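Long-range contacts in Na Glutathione S-transferase 2 (Necator americanus, PDB 2ON5), which probably conjugates glutathione to electrophilic compounds, as a two-subunit glutathione S-transferase: residues A[3-8]-A[28-33]; A[19-24]-A[70-75]; A[86-91]-A[147-152]. All blocks are in the same frame, centred on the assembly; numbering follows the deposited sequence.

Contacts 1 and 2 belong to the thioredoxin-like N-terminal domain and share the beta-alpha-beta unit of strand 4-9, helix 16-25 and strand 30-34. Contact 1 joins its two strands, and contact 2 packs its helix against helix 64-75; the two contacts touch each other. Contact 3, about 15 Å from contact 2 between centres, lies in the all-helical C-terminal domain. Contact 1 is partly buried, reaches the sheet margin and is carried by backbone hydrogen bonds, with charged side chains on both faces of the strand pair. Contacts 2 and 3 are buried and apolar, without a hydrogen bond across either, and both have residues that touch the second subunit.

Contact 1. Residues A[3-8]-A[28-33]; sequences HYKLTY and KYEDVR. With GSH (glutathione), chain V; EDO (1,2-ethanediol), chain Q.
Four backbone hydrogen bonds bind strand 4-8 to strand 30-33: Glu-30 N to Tyr-4 O (2.8 Å), Leu-6 N to Glu-30 O (2.8 Å), Val-32 N to Leu-6 O (2.8 Å) and Tyr-8 N to Val-32 O (3.0 Å). The strands run parallel, their axes 17° apart, and Glu-30 and Val-32 use both N and O towards the same neighbour. Just before the pairing begins, a water takes the N-H of Tyr-4 and donates to Lys-28 O. Towards helix 16-25, Arg-33 reaches back along its own strand and holds Asp-31 OD1 side-on with NE (2.9 Å) and NH2, the carboxylate lying at the guanidinium edge; Asp-31 OD2 makes a salt bridge to Arg-19 of helix 16-25, so each carboxylate oxygen has an arginine partner. On the other face of the sheet Glu-30, extended with CG anti to the backbone N (chi1 -175°), lies beside Lys-5, and its OE2 comes to the rim of the His-3 ring, 3.0 Å from CE1, in the ring plane but without a hydrogen bond. Further along, Val-32 CG2 rests on Lys-5 CG (3.8 Å), while its CG1 side faces Thr-7. Tyr-29 and Tyr-4 meet through their CB atoms, and Phe-22 of the helix stacks on Tyr-29. This is the parallel pair of a beta-alpha-beta crossover. At its C-terminal end Tyr-8 carries its OH to 3.0 Å from glutathione SG2, and the same OH bonds to Leu-14 N. Backbone pairing thus fixes the root of a tyrosine whose hydroxyl lies beside SG2, consistent with the tyrosine that assists the glutathione sulphur in this family.

Contact 2. Residues A[19-24]-A[70-75]; sequences RQIFAL and YLSRKF
Ile-21 has CG1 anti to its carbonyl carbon (chi1 -69°), and a nearly straight chi2 of 165° carries CD1 out to Ser-72 OG, 3.2 Å away, while CG2 is left to face Leu-71 and Phe-75. Leu-71 is turned likewise at chi1, which sends its two methyls across to the far end of the Phe-22 ring. The closest of these approaches is Leu-71 CD1 to Phe-22 CZ at 3.6 Å, with CD2 near CE1 and CZ. Ile-21 CG2 sits against Leu-71 CB at 3.8 Å and at the edge of the Phe-75 ring, in its plane, 3.9 Å from CD1. Phe-75 CE1 also approaches Phe-22 CD1, at 4.3 Å. The hydroxyl of Ser-72 makes no hydrogen bond across the contact; it bonds to Ala-68 O in its own helix, so this buried oxygen is satisfied although a methyl presses closely on it. The two helix segments run nearly parallel, 12° apart, with axes 10.0 Å from each other. Tyr-4 of the sheet lies against both Phe-22 and Leu-71, and Leu-158 of helix 155-168 covers Ile-21 from the all-helical domain. Two helices laid side by side on one face of a four-stranded mixed sheet in this way belong to the thioredoxin-like N-terminal domain of glutathione S-transferases, where they separate the sheet from the all-helical domain.

Contact 3. Residues A[86-91]-A[147-152]; sequences ALVDSV and YLVGDS
Val-88 and Val-149 bring helix 86-91 and the loop 147-152 nearest, 6.2 Å between CA atoms, with Val-149 extended (phi -136°, psi 127°) between helix-like Leu-148 and Gly-150 at positive phi. Val-149 points at the helix and meets three of its residues. Its CG1, anti to the backbone N, touches Leu-87 CB at 3.8 Å; its CB lies 3.8 Å from Val-88 CG2; and its CG2 passes Val-91 CG2 at 3.9 Å, the two side chains running in opposite directions. Val-149 therefore spans one turn of helix, from Leu-87 to Val-91. Val-91 turns its other methyl, CG1, to Leu-148 CD1 at 3.9 Å. Everything across the contact is aliphatic. The loop links helix 117-143 to helix 155-168 in the all-helical C-terminal domain of the glutathione S-transferase fold; Leu-148 packs on Met-136 of helix 117-143 as well as on Val-91, while Val-149 packs on helix 82-101. The backbone N of Leu-148 is bonded to Asp-157 OD2, which ties the loop to the start of the following helix. Within helix 86-91 the hydroxyl of Ser-90 turns back on Leu-87 O (2.8 Å), a carbonyl that also accepts from Val-91 N. Asp-89 of this helix is turned to the second subunit, with OD2 salt-bridged to Arg-69 of that subunit and OD1 to Arg-69 of its own chain.

Contact 1. Residues A[3-8]-A[28-33]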
loop_
_atom_site.group_PDB
_atom_site.type_symbol
_atom_site.label_atom_id
_atom_site.label_comp_id
_atom_site.label_asym_id
_atom_site.label_seq_id
_atom_site.Cartn_x
_atom_site.Cartn_y
_atom_site.Cartn_z
ATOM N N HIS A 3 -20.576 11.437 -11.737
ATOM C CA HIS A 3 -21.039 10.059 -11.524
ATOM C C HIS A 3 -19.911 9.195 -11.029
ATOM O O HIS A 3 -18.847 9.122 -11.661
ATOM C CB HIS A 3 -21.598 9.438 -12.807
ATOM C CG HIS A 3 -22.280 8.126 -12.569
ATOM N ND1 HIS A 3 -21.637 6.914 -12.701
ATOM C CD2 HIS A 3 -23.539 7.841 -12.162
ATOM C CE1 HIS A 3 -22.481 5.933 -12.420
ATOM N NE2 HIS A 3 -23.639 6.469 -12.082
ATOM N N TYR A 4 -20.153 8.535 -9.903
ATOM C CA TYR A 4 -19.259 7.496 -9.395
ATOM C C TYR A 4 -19.846 6.091 -9.486
ATOM O O TYR A 4 -21.021 5.855 -9.140
ATOM C CB TYR A 4 -18.907 7.757 -7.942
ATOM C CG TYR A 4 -18.174 9.059 -7.689
ATOM C CD1 TYR A 4 -18.857 10.178 -7.197
ATOM C CD2 TYR A 4 -16.800 9.171 -7.942
ATOM C CE1 TYR A 4 -18.187 11.367 -6.953
ATOM C CE2 TYR A 4 -16.125 10.363 -7.683
ATOM C CZ TYR A 4 -16.828 11.448 -7.202
ATOM O OH TYR A 4 -16.170 12.632 -6.945
ATOM N N LYS A 5 -19.008 5.165 -9.943
ATOM C CA LYS A 5 -19.353 3.745 -9.961
ATOM C C LYS A 5 -18.268 2.990 -9.192
ATOM O O LYS A 5 -17.068 3.183 -9.458
ATOM C CB LYS A 5 -19.427 3.224 -11.407
ATOM C CG LYS A 5 -19.804 1.729 -11.504
ATOM C CD LYS A 5 -20.055 1.298 -12.934
ATOM C CE LYS A 5 -18.796 1.422 -13.770
ATOM N NZ LYS A 5 -18.770 0.516 -14.954
ATOM N N LEU A 6 -18.673 2.161 -8.225
ATOM C CA LEU A 6 -17.733 1.224 -7.620
ATOM C C LEU A 6 -18.062 -0.201 -8.014
ATOM O O LEU A 6 -19.192 -0.678 -7.777
ATOM C CB LEU A 6 -17.756 1.328 -6.107
ATOM C CG LEU A 6 -16.719 0.531 -5.315
ATOM C CD1 LEU A 6 -15.301 1.083 -5.622
ATOM C CD2 LEU A 6 -17.057 0.605 -3.848
ATOM N N THR A 7 -17.070 -0.902 -8.568
ATOM C CA THR A 7 -17.268 -2.323 -8.919
ATOM C C THR A 7 -16.444 -3.233 -7.987
ATOM O O THR A 7 -15.236 -3.009 -7.786
ATOM C CB THR A 7 -16.939 -2.613 -10.393
ATOM O OG1 THR A 7 -17.714 -1.754 -11.248
ATOM C CG2 THR A 7 -17.260 -4.086 -10.731
ATOM N N TYR A 8 -17.124 -4.209 -7.387
ATOM C CA TYR A 8 -16.485 -5.178 -6.486
ATOM C C TYR A 8 -17.337 -6.456 -6.421
ATOM O O TYR A 8 -18.284 -6.617 -7.197
ATOM C CB TYR A 8 -16.291 -4.565 -5.090
ATOM C CG TYR A 8 -15.404 -5.387 -4.195
ATOM C CD1 TYR A 8 -14.087 -5.710 -4.570
ATOM C CD2 TYR A 8 -15.877 -5.880 -2.990
ATOM C CE1 TYR A 8 -13.286 -6.486 -3.743
ATOM C CE2 TYR A 8 -15.074 -6.658 -2.165
ATOM C CZ TYR A 8 -13.798 -6.959 -2.547
ATOM O OH TYR A 8 -13.000 -7.714 -1.713
ATOM N N LYS A 28 -23.781 10.047 -3.440
ATOM C CA LYS A 28 -24.431 8.918 -4.114
ATOM C C LYS A 28 -23.440 8.273 -5.057
ATOM O O LYS A 28 -22.567 8.945 -5.610
ATOM C CB LYS A 28 -25.622 9.401 -4.957
ATOM C CG LYS A 28 -26.808 9.950 -4.215
ATOM C CD LYS A 28 -27.899 10.326 -5.263
ATOM C CE LYS A 28 -29.114 11.013 -4.629
ATOM N NZ LYS A 28 -30.224 11.246 -5.664
ATOM N N TYR A 29 -23.594 6.971 -5.275
ATOM C CA TYR A 29 -22.730 6.258 -6.212
ATOM C C TYR A 29 -23.434 4.993 -6.667
ATOM O O TYR A 29 -24.414 4.560 -6.041
ATOM C CB TYR A 29 -21.373 5.923 -5.571
ATOM C CG TYR A 29 -21.476 4.908 -4.447
ATOM C CD1 TYR A 29 -21.087 3.579 -4.643
ATOM C CD2 TYR A 29 -21.967 5.278 -3.206
ATOM C CE1 TYR A 29 -21.202 2.627 -3.610
ATOM C CE2 TYR A 29 -22.095 4.366 -2.184
ATOM C CZ TYR A 29 -21.719 3.038 -2.390
ATOM O OH TYR A 29 -21.832 2.160 -1.348
ATOM N N GLU A 30 -22.936 4.411 -7.747
ATOM C CA GLU A 30 -23.472 3.159 -8.277
ATOM C C GLU A 30 -22.656 2.004 -7.700
ATOM O O GLU A 30 -21.463 1.884 -7.975
ATOM C CB GLU A 30 -23.361 3.175 -9.793
ATOM C CG GLU A 30 -23.990 1.989 -10.479
ATOM C CD GLU A 30 -23.806 2.042 -11.982
ATOM O OE1 GLU A 30 -24.131 1.048 -12.644
ATOM O OE2 GLU A 30 -23.341 3.081 -12.504
ATOM N N ASP A 31 -23.306 1.175 -6.882
ATOM C CA ASP A 31 -22.632 0.087 -6.180
ATOM C C ASP A 31 -22.840 -1.187 -7.001
ATOM O O ASP A 31 -23.892 -1.836 -6.879
ATOM C CB ASP A 31 -23.264 -0.066 -4.792
ATOM C CG ASP A 31 -22.423 -0.869 -3.821
ATOM O OD1 ASP A 31 -23.039 -1.443 -2.887
ATOM O OD2 ASP A 31 -21.170 -0.916 -3.956
ATOM N N VAL A 32 -21.848 -1.546 -7.816
ATOM C CA VAL A 32 -21.921 -2.743 -8.682
ATOM C C VAL A 32 -21.270 -3.935 -7.980
ATOM O O VAL A 32 -20.106 -3.846 -7.523
ATOM C CB VAL A 32 -21.236 -2.512 -10.048
ATOM C CG1 VAL A 32 -21.325 -3.773 -10.931
ATOM C CG2 VAL A 32 -21.872 -1.318 -10.767
ATOM N N ARG A 33 -22.013 -5.042 -7.874
ATOM C CA ARG A 33 -21.545 -6.200 -7.095
ATOM C C ARG A 33 -21.615 -7.485 -7.887
ATOM O O ARG A 33 -22.714 -7.887 -8.318
ATOM C CB ARG A 33 -22.351 -6.376 -5.797
ATOM C CG ARG A 33 -22.267 -5.199 -4.831
ATOM C CD ARG A 33 -23.038 -5.452 -3.555
ATOM N NE ARG A 33 -22.908 -4.306 -2.647
ATOM C CZ ARG A 33 -22.716 -4.396 -1.333
ATOM N NH1 ARG A 33 -22.656 -5.589 -0.731
ATOM N NH2 ARG A 33 -22.584 -3.279 -0.621
HETATM N N1 GSH V . -3.894 -4.504 -3.674
HETATM C CA1 GSH V . -5.268 -5.058 -3.739
HETATM C C1 GSH V . -6.285 -3.947 -3.495
HETATM O O11 GSH V . -6.225 -3.433 -2.359
HETATM O O12 GSH V . -7.143 -3.532 -4.326
HETATM C CB1 GSH V . -5.516 -5.918 -4.981
HETATM C CG1 GSH V . -6.987 -6.238 -5.226
HETATM C CD1 GSH V . -7.324 -7.725 -5.195
HETATM O OE1 GSH V . -6.466 -8.698 -4.613
HETATM N N2 GSH V . -8.500 -7.995 -5.769
HETATM C CA2 GSH V . -9.384 -9.126 -5.526
HETATM C C2 GSH V . -9.824 -9.722 -6.843
HETATM O O2 GSH V . -9.882 -8.955 -8.033
HETATM C CB2 GSH V . -10.596 -8.658 -4.736
HETATM S SG2 GSH V . -10.585 -9.050 -2.959
HETATM N N3 GSH V . -10.122 -11.020 -6.848
HETATM C CA3 GSH V . -10.421 -11.720 -8.082
HETATM C C3 GSH V . -9.272 -11.863 -9.060
HETATM O O31 GSH V . -8.102 -11.569 -8.725
HETATM O O32 GSH V . -9.474 -12.289 -10.220
HETATM C C1 EDO Q . -24.986 2.770 -3.332
HETATM O O1 EDO Q . -26.192 3.413 -3.740
HETATM C C2 EDO Q . -25.142 2.138 -1.951
HETATM O O2 EDO Q . -26.526 1.937 -1.610
HETATM O O HOH W 1 -22.567 9.139 -8.532
#

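Contact 2. Residues A[19-24]-A[70-75]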
loop_
_atom_site.group_PDB
_atom_site.type_symbol
_atom_site.label_atom_id
_atom_site.label_comp_id
_atom_site.label_asym_id
_atom_site.label_seq_id
_atom_site.Cartn_x
_atom_site.Cartn_y
_atom_site.Cartn_z
ATOM N N ARG A 19 -17.105 2.323 0.311
ATOM C CA ARG A 19 -18.546 2.547 0.439
ATOM C C ARG A 19 -18.850 3.451 1.666
ATOM O O ARG A 19 -19.827 4.204 1.664
ATOM C CB ARG A 19 -19.309 1.228 0.560
ATOM C CG ARG A 19 -19.119 0.282 -0.612
ATOM C CD ARG A 19 -20.162 -0.846 -0.589
ATOM N NE ARG A 19 -19.882 -1.871 -1.582
ATOM C CZ ARG A 19 -19.399 -3.073 -1.302
ATOM N NH1 ARG A 19 -19.093 -3.367 -0.050
ATOM N NH2 ARG A 19 -19.192 -3.958 -2.281
ATOM N N GLN A 20 -18.034 3.345 2.706
ATOM C CA GLN A 20 -18.300 4.090 3.948
ATOM C C GLN A 20 -17.826 5.520 3.810
ATOM O O GLN A 20 -18.387 6.398 4.429
ATOM C CB GLN A 20 -17.689 3.414 5.184
ATOM C CG GLN A 20 -18.461 2.107 5.513
ATOM C CD GLN A 20 -17.866 1.279 6.635
ATOM O OE1 GLN A 20 -18.266 0.124 6.841
ATOM N NE2 GLN A 20 -16.898 1.848 7.362
ATOM N N ILE A 21 -16.795 5.735 3.009
ATOM C CA ILE A 21 -16.390 7.112 2.656
ATOM C C ILE A 21 -17.543 7.821 1.929
ATOM O O ILE A 21 -17.893 8.971 2.262
ATOM C CB ILE A 21 -15.134 7.134 1.799
ATOM C CG1 ILE A 21 -13.924 6.672 2.644
ATOM C CG2 ILE A 21 -14.966 8.549 1.158
ATOM C CD1 ILE A 21 -12.647 6.299 1.796
ATOM N N PHE A 22 -18.158 7.131 0.967
ATOM C CA PHE A 22 -19.304 7.737 0.246
ATOM C C PHE A 22 -20.448 8.073 1.190
ATOM O O PHE A 22 -21.063 9.141 1.076
ATOM C CB PHE A 22 -19.834 6.834 -0.878
ATOM C CG PHE A 22 -18.989 6.812 -2.120
ATOM C CD1 PHE A 22 -18.749 7.974 -2.847
ATOM C CD2 PHE A 22 -18.488 5.601 -2.610
ATOM C CE1 PHE A 22 -17.989 7.951 -4.002
ATOM C CE2 PHE A 22 -17.738 5.564 -3.810
ATOM C CZ PHE A 22 -17.484 6.741 -4.489
ATOM N N ALA A 23 -20.761 7.147 2.100
ATOM C CA ALA A 23 -21.810 7.360 3.101
ATOM C C ALA A 23 -21.527 8.562 3.981
ATOM O O ALA A 23 -22.395 9.395 4.175
ATOM C CB ALA A 23 -22.006 6.095 3.956
ATOM N N LEU A 24 -20.309 8.658 4.514
ATOM C CA LEU A 24 -19.937 9.807 5.350
ATOM C C LEU A 24 -20.020 11.139 4.602
ATOM O O LEU A 24 -20.323 12.183 5.191
ATOM C CB LEU A 24 -18.524 9.635 5.918
ATOM C CG LEU A 24 -18.364 8.522 6.967
ATOM C CD1 LEU A 24 -16.930 8.398 7.411
ATOM C CD2 LEU A 24 -19.277 8.782 8.146
ATOM N N TYR A 70 -7.928 8.751 -2.545
ATOM C CA TYR A 70 -8.467 9.719 -3.524
ATOM C C TYR A 70 -9.804 10.359 -3.066
ATOM O O TYR A 70 -9.959 11.589 -3.045
ATOM C CB TYR A 70 -8.638 9.042 -4.888
ATOM C CG TYR A 70 -9.300 9.966 -5.911
ATOM C CD1 TYR A 70 -8.623 11.099 -6.373
ATOM C CD2 TYR A 70 -10.607 9.734 -6.356
ATOM C CE1 TYR A 70 -9.205 11.968 -7.277
ATOM C CE2 TYR A 70 -11.221 10.601 -7.294
ATOM C CZ TYR A 70 -10.515 11.726 -7.725
ATOM O OH TYR A 70 -11.078 12.611 -8.626
ATOM N N LEU A 71 -10.773 9.513 -2.718
ATOM C CA LEU A 71 -12.054 9.985 -2.166
ATOM C C LEU A 71 -11.929 10.637 -0.790
ATOM O O LEU A 71 -12.610 11.636 -0.504
ATOM C CB LEU A 71 -13.098 8.857 -2.137
ATOM C CG LEU A 71 -13.369 8.175 -3.473
ATOM C CD1 LEU A 71 -14.083 6.846 -3.279
ATOM C CD2 LEU A 71 -14.084 9.106 -4.502
ATOM N N SER A 72 -11.037 10.121 0.054
ATOM C CA SER A 72 -10.865 10.719 1.369
ATOM C C SER A 72 -10.268 12.124 1.238
ATOM O O SER A 72 -10.674 13.035 1.939
ATOM C CB SER A 72 -9.977 9.861 2.251
ATOM O OG SER A 72 -10.669 8.670 2.556
ATOM N N ARG A 73 -9.307 12.297 0.338
ATOM C CA ARG A 73 -8.787 13.653 0.097
ATOM C C ARG A 73 -9.873 14.592 -0.396
ATOM O O ARG A 73 -9.901 15.770 -0.035
ATOM C CB ARG A 73 -7.625 13.631 -0.878
ATOM C CG ARG A 73 -6.331 13.150 -0.213
ATOM C CD ARG A 73 -5.039 13.459 -0.981
ATOM N NE ARG A 73 -5.203 14.324 -2.140
ATOM C CZ ARG A 73 -4.240 14.555 -3.052
ATOM N NH1 ARG A 73 -3.050 13.976 -2.940
ATOM N NH2 ARG A 73 -4.494 15.322 -4.110
ATOM N N LYS A 74 -10.752 14.092 -1.251
ATOM C CA LYS A 74 -11.822 14.934 -1.822
ATOM C C LYS A 74 -12.874 15.324 -0.761
ATOM O O LYS A 74 -13.445 16.443 -0.779
ATOM C CB LYS A 74 -12.474 14.177 -3.001
ATOM C CG LYS A 74 -13.520 14.957 -3.763
ATOM C CD LYS A 74 -14.237 14.067 -4.743
ATOM C CE LYS A 74 -13.282 13.569 -5.823
ATOM N NZ LYS A 74 -13.036 14.618 -6.824
ATOM N N PHE A 75 -13.128 14.418 0.178
ATOM C CA PHE A 75 -14.288 14.561 1.072
ATOM C C PHE A 75 -13.959 14.861 2.528
ATOM O O PHE A 75 -14.865 15.025 3.326
ATOM C CB PHE A 75 -15.178 13.293 1.018
ATOM C CG PHE A 75 -15.810 13.035 -0.343
ATOM C CD1 PHE A 75 -15.840 11.743 -0.871
ATOM C CD2 PHE A 75 -16.365 14.072 -1.081
ATOM C CE1 PHE A 75 -16.432 11.476 -2.107
ATOM C CE2 PHE A 75 -16.954 13.832 -2.350
ATOM C CZ PHE A 75 -16.977 12.531 -2.862
#

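Contact 3. Residues A[86-91]-A[147-152]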
loop_
_atom_site.group_PDB
_atom_site.type_symbol
_atom_site.label_atom_id
_atom_site.label_comp_id
_atom_site.label_asym_id
_atom_site.label_seq_id
_atom_site.Cartn_x
_atom_site.Cartn_y
_atom_site.Cartn_z
ATOM N N ALA A 86 0.109 11.822 5.887
ATOM C CA ALA A 86 1.171 10.825 5.766
ATOM C C ALA A 86 1.043 9.819 6.893
ATOM O O ALA A 86 1.188 8.620 6.650
ATOM C CB ALA A 86 2.535 11.480 5.774
ATOM N N LEU A 87 0.767 10.300 8.112
ATOM C CA LEU A 87 0.599 9.410 9.281
ATOM C C LEU A 87 -0.581 8.473 9.052
ATOM O O LEU A 87 -0.503 7.266 9.313
ATOM C CB LEU A 87 0.438 10.218 10.561
ATOM C CG LEU A 87 1.765 10.839 11.043
ATOM C CD1 LEU A 87 1.488 11.798 12.223
ATOM C CD2 LEU A 87 2.747 9.700 11.447
ATOM N N VAL A 88 -1.650 9.024 8.500
ATOM C CA VAL A 88 -2.826 8.187 8.119
ATOM C C VAL A 88 -2.438 7.077 7.123
ATOM O O VAL A 88 -2.789 5.893 7.326
ATOM C CB VAL A 88 -3.986 9.054 7.575
ATOM C CG1 VAL A 88 -5.161 8.152 6.983
ATOM C CG2 VAL A 88 -4.517 9.971 8.684
ATOM N N ASP A 89 -1.718 7.457 6.062
ATOM C CA ASP A 89 -1.153 6.505 5.101
ATOM C C ASP A 89 -0.328 5.405 5.762
ATOM O O ASP A 89 -0.467 4.229 5.405
ATOM C CB ASP A 89 -0.280 7.212 4.046
ATOM C CG ASP A 89 -1.079 8.108 3.107
ATOM O OD1 ASP A 89 -2.320 8.133 3.226
ATOM O OD2 ASP A 89 -0.441 8.729 2.211
ATOM N N SER A 90 0.557 5.781 6.681
ATOM C CA SER A 90 1.437 4.776 7.344
ATOM C C SER A 90 0.634 3.735 8.149
ATOM O O SER A 90 0.963 2.535 8.120
ATOM C CB SER A 90 2.491 5.477 8.229
ATOM O OG SER A 90 1.942 5.969 9.434
ATOM N N VAL A 91 -0.416 4.189 8.842
ATOM C CA VAL A 91 -1.341 3.289 9.548
ATOM C C VAL A 91 -2.077 2.377 8.570
ATOM O O VAL A 91 -2.200 1.146 8.823
ATOM C CB VAL A 91 -2.360 4.060 10.476
ATOM C CG1 VAL A 91 -3.397 3.089 11.104
ATOM C CG2 VAL A 91 -1.611 4.788 11.607
ATOM N N TYR A 147 -9.503 8.185 17.899
ATOM C CA TYR A 147 -9.185 7.842 16.509
ATOM C C TYR A 147 -7.687 7.575 16.344
ATOM O O TYR A 147 -6.857 8.002 17.170
ATOM C CB TYR A 147 -9.652 8.933 15.523
ATOM C CG TYR A 147 -11.135 9.258 15.579
ATOM C CD1 TYR A 147 -11.579 10.482 16.081
ATOM C CD2 TYR A 147 -12.088 8.342 15.147
ATOM C CE1 TYR A 147 -12.931 10.790 16.148
ATOM C CE2 TYR A 147 -13.437 8.631 15.203
ATOM C CZ TYR A 147 -13.862 9.850 15.705
ATOM O OH TYR A 147 -15.231 10.136 15.754
ATOM N N LEU A 148 -7.333 6.890 15.258
ATOM C CA LEU A 148 -5.949 6.415 15.111
ATOM C C LEU A 148 -4.968 7.573 14.897
ATOM O O LEU A 148 -3.868 7.563 15.452
ATOM C CB LEU A 148 -5.849 5.378 13.997
ATOM C CG LEU A 148 -6.601 4.078 14.301
ATOM C CD1 LEU A 148 -6.834 3.345 12.975
ATOM C CD2 LEU A 148 -5.803 3.210 15.310
ATOM N N VAL A 149 -5.383 8.571 14.112
ATOM C CA VAL A 149 -4.533 9.738 13.838
ATOM C C VAL A 149 -5.377 11.006 13.943
ATOM O O VAL A 149 -6.428 11.115 13.312
ATOM C CB VAL A 149 -3.867 9.686 12.447
ATOM C CG1 VAL A 149 -2.905 10.856 12.266
ATOM C CG2 VAL A 149 -3.102 8.372 12.241
ATOM N N GLY A 150 -4.921 11.969 14.744
ATOM C CA GLY A 150 -5.643 13.236 14.849
ATOM C C GLY A 150 -6.954 13.125 15.619
ATOM O O GLY A 150 -7.197 12.132 16.337
ATOM N N ASP A 151 -7.799 14.141 15.465
ATOM C CA ASP A 151 -8.956 14.313 16.313
ATOM C C ASP A 151 -10.241 13.932 15.595
ATOM O O ASP A 151 -11.301 13.966 16.202
ATOM C CB ASP A 151 -9.047 15.773 16.817
ATOM C CG ASP A 151 -7.917 16.154 17.778
ATOM O OD1 ASP A 151 -7.596 17.360 17.861
ATOM O OD2 ASP A 151 -7.362 15.270 18.459
ATOM N N SER A 152 -10.162 13.566 14.313
ATOM C CA SER A 152 -11.373 13.225 13.572
ATOM C C SER A 152 -11.205 11.940 12.738
ATOM O O SER A 152 -10.079 11.478 12.540
ATOM C CB SER A 152 -11.799 14.408 12.687
ATOM O OG SER A 152 -10.796 14.711 11.741
#